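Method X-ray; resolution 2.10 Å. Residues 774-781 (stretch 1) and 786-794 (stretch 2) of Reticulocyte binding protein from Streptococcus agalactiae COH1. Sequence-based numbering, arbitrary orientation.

Stretch 1 774-781: GQVIVDAD
Stretch 2 786-794: KPISTPRGV

Residues 775-778 form a short strand, broken in its extended course by Ile777 (phi/psi -109/-17); 779-781 continue as loop. The second stretch crosses the strand near Pro787 and Ile788, then heads broadly the same way: CA atoms pair Ile777 with Pro787 at 5.0 Å, Val776 with Ile788 at 5.6 Å and, farther along both chains, Ala780 with Gly793 at 5.5 Å. Between these last two pairings the second chain swings outward at Ser789 (-67/-42) and Thr790 (-126/82), whose side chains point away, then returns through Pro791 (-66/141) and Arg792 (-104/138).

Two backbone hydrogen bonds tie the ends together. Ile788 N donates to Val776 O (2.8 Å), and Ala780 N donates to Arg792 O (3.2 Å). A water donates to both Ile777 O and Lys786 O, 2.6 Å from each, satisfying two carbonyls that cannot bond to one another.

Asp779 (chi1 76°, p) is the polar centre. Its OD2 accepts a nearly linear hydrogen bond from Arg792 N at 2.9 Å, while OD1 accepts one from Asp781 N at 2.8 Å. A short carboxylate thus serves two backbone amides, one on each stretch.

Apolar contacts fill the space beside it. Ile788 (m, t) points toward the strand, its CD1 lying 4.3 Å from Val776 CG1; CD1 also packs against the carboxylate carbon CG of Asp779 at 3.7 Å, a van der Waals contact only. Val776 (t) also places CG2 3.7 Å from Pro791 CG; the compact, branched valine thereby meets both an aliphatic chain and a proline ring. At the exposed margin, Gln775 (m, t) brings NE2 within 3.7 Å of Pro787 CG. Arg792 (m, m, t) sets its aliphatic CG 3.5 Å from Asp781 OD2, but its end leads away.

Gly793 (94/3) suits its turn: a beta carbon would jam against the preceding carbonyl and lie 3.1 Å from Ala780 CB.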

# COMPACT_ATOMS: atom_id res chain seq x y z
N GLY A 774 -36.19 15.69 17.68
CA GLY A 774 -34.84 16.11 17.30
C GLY A 774 -34.78 17.02 16.09
O GLY A 774 -35.80 17.35 15.49
N GLN A 775 -33.56 17.43 15.74
CA GLN A 775 -33.31 18.31 14.60
C GLN A 775 -32.71 17.51 13.46
O GLN A 775 -31.86 16.65 13.68
CB GLN A 775 -32.33 19.42 15.00
CG GLN A 775 -32.76 20.27 16.18
CD GLN A 775 -31.61 21.06 16.82
OE1 GLN A 775 -30.48 20.58 16.89
NE2 GLN A 775 -31.91 22.27 17.29
N VAL A 776 -33.15 17.80 12.23
CA VAL A 776 -32.57 17.17 11.04
C VAL A 776 -31.31 17.92 10.62
O VAL A 776 -31.38 19.10 10.28
CB VAL A 776 -33.57 17.18 9.86
CG1 VAL A 776 -32.96 16.47 8.64
CG2 VAL A 776 -34.88 16.53 10.26
N ILE A 777 -30.17 17.23 10.64
CA ILE A 777 -28.89 17.84 10.22
C ILE A 777 -28.36 17.30 8.88
O ILE A 777 -27.49 17.92 8.25
CB ILE A 777 -27.81 17.75 11.32
CG1 ILE A 777 -27.45 16.29 11.64
CG2 ILE A 777 -28.30 18.47 12.58
CD1 ILE A 777 -26.19 16.17 12.47
N VAL A 778 -28.88 16.15 8.44
CA VAL A 778 -28.63 15.65 7.09
C VAL A 778 -29.96 15.32 6.43
O VAL A 778 -30.80 14.63 7.02
CB VAL A 778 -27.72 14.38 7.08
CG1 VAL A 778 -27.53 13.86 5.66
CG2 VAL A 778 -26.39 14.68 7.73
N ASP A 779 -30.17 15.82 5.21
CA ASP A 779 -31.37 15.49 4.44
C ASP A 779 -30.97 15.11 3.01
O ASP A 779 -29.82 14.77 2.76
CB ASP A 779 -32.40 16.63 4.52
CG ASP A 779 -32.05 17.83 3.66
OD1 ASP A 779 -30.95 17.88 3.07
OD2 ASP A 779 -32.90 18.75 3.57
N ALA A 780 -31.93 15.15 2.08
CA ALA A 780 -31.67 14.76 0.69
C ALA A 780 -30.74 15.73 -0.06
O ALA A 780 -30.07 15.33 -1.02
CB ALA A 780 -32.99 14.62 -0.06
N ASP A 781 -30.70 16.99 0.38
CA ASP A 781 -29.96 18.04 -0.32
C ASP A 781 -28.62 18.43 0.31
O ASP A 781 -27.69 18.82 -0.39
CB ASP A 781 -30.82 19.30 -0.44
CG ASP A 781 -32.00 19.13 -1.36
OD1 ASP A 781 -31.90 18.34 -2.33
OD2 ASP A 781 -33.03 19.79 -1.12
N LYS A 786 -25.54 21.70 11.45
CA LYS A 786 -26.54 22.72 11.77
C LYS A 786 -27.95 22.20 11.48
O LYS A 786 -28.15 21.41 10.56
CB LYS A 786 -26.29 23.99 10.96
CG LYS A 786 -24.93 24.64 11.21
CD LYS A 786 -24.65 25.74 10.20
CE LYS A 786 -23.24 26.28 10.34
NZ LYS A 786 -22.96 27.39 9.39
N PRO A 787 -28.95 22.65 12.27
CA PRO A 787 -30.33 22.27 11.99
C PRO A 787 -30.82 22.76 10.62
O PRO A 787 -30.59 23.92 10.26
CB PRO A 787 -31.13 22.96 13.11
CG PRO A 787 -30.14 23.28 14.16
CD PRO A 787 -28.85 23.52 13.46
N ILE A 788 -31.47 21.88 9.87
CA ILE A 788 -32.09 22.22 8.60
C ILE A 788 -33.55 22.61 8.88
O ILE A 788 -34.33 21.79 9.36
CB ILE A 788 -32.01 21.06 7.59
CG1 ILE A 788 -30.55 20.66 7.35
CG2 ILE A 788 -32.67 21.44 6.28
CD1 ILE A 788 -30.38 19.32 6.64
N SER A 789 -33.90 23.86 8.58
CA SER A 789 -35.20 24.42 8.97
C SER A 789 -36.38 23.78 8.26
O SER A 789 -37.41 23.51 8.88
CB SER A 789 -35.21 25.93 8.74
OG SER A 789 -34.98 26.24 7.38
N THR A 790 -36.23 23.54 6.95
CA THR A 790 -37.26 22.87 6.15
C THR A 790 -36.65 21.66 5.42
O THR A 790 -36.30 21.75 4.24
CB THR A 790 -37.95 23.85 5.16
OG1 THR A 790 -38.91 23.16 4.36
CG2 THR A 790 -36.92 24.54 4.26
N PRO A 791 -36.53 20.51 6.12
CA PRO A 791 -35.84 19.35 5.56
C PRO A 791 -36.54 18.71 4.36
O PRO A 791 -37.77 18.62 4.34
CB PRO A 791 -35.81 18.35 6.73
CG PRO A 791 -36.16 19.14 7.94
CD PRO A 791 -37.03 20.24 7.48
N ARG A 792 -35.76 18.28 3.38
CA ARG A 792 -36.29 17.62 2.19
C ARG A 792 -36.07 16.11 2.24
O ARG A 792 -35.00 15.64 2.65
CB ARG A 792 -35.64 18.19 0.93
CG ARG A 792 -36.10 19.61 0.60
CD ARG A 792 -37.48 19.62 -0.04
NE ARG A 792 -38.09 20.95 0.01
CZ ARG A 792 -38.79 21.44 1.04
NH1 ARG A 792 -38.99 20.72 2.14
NH2 ARG A 792 -39.30 22.66 0.96
N GLY A 793 -37.09 15.35 1.83
CA GLY A 793 -36.99 13.90 1.71
C GLY A 793 -37.47 13.12 2.92
O GLY A 793 -37.38 11.89 2.94
N VAL A 794 -37.99 13.82 3.93
CA VAL A 794 -38.46 13.19 5.16
C VAL A 794 -39.74 13.86 5.66
O VAL A 794 -39.88 15.08 5.56
CB VAL A 794 -37.40 13.26 6.28
CG1 VAL A 794 -37.05 14.73 6.61
CG2 VAL A 794 -37.87 12.51 7.52
O HOH W 1 -26.66 20.33 8.67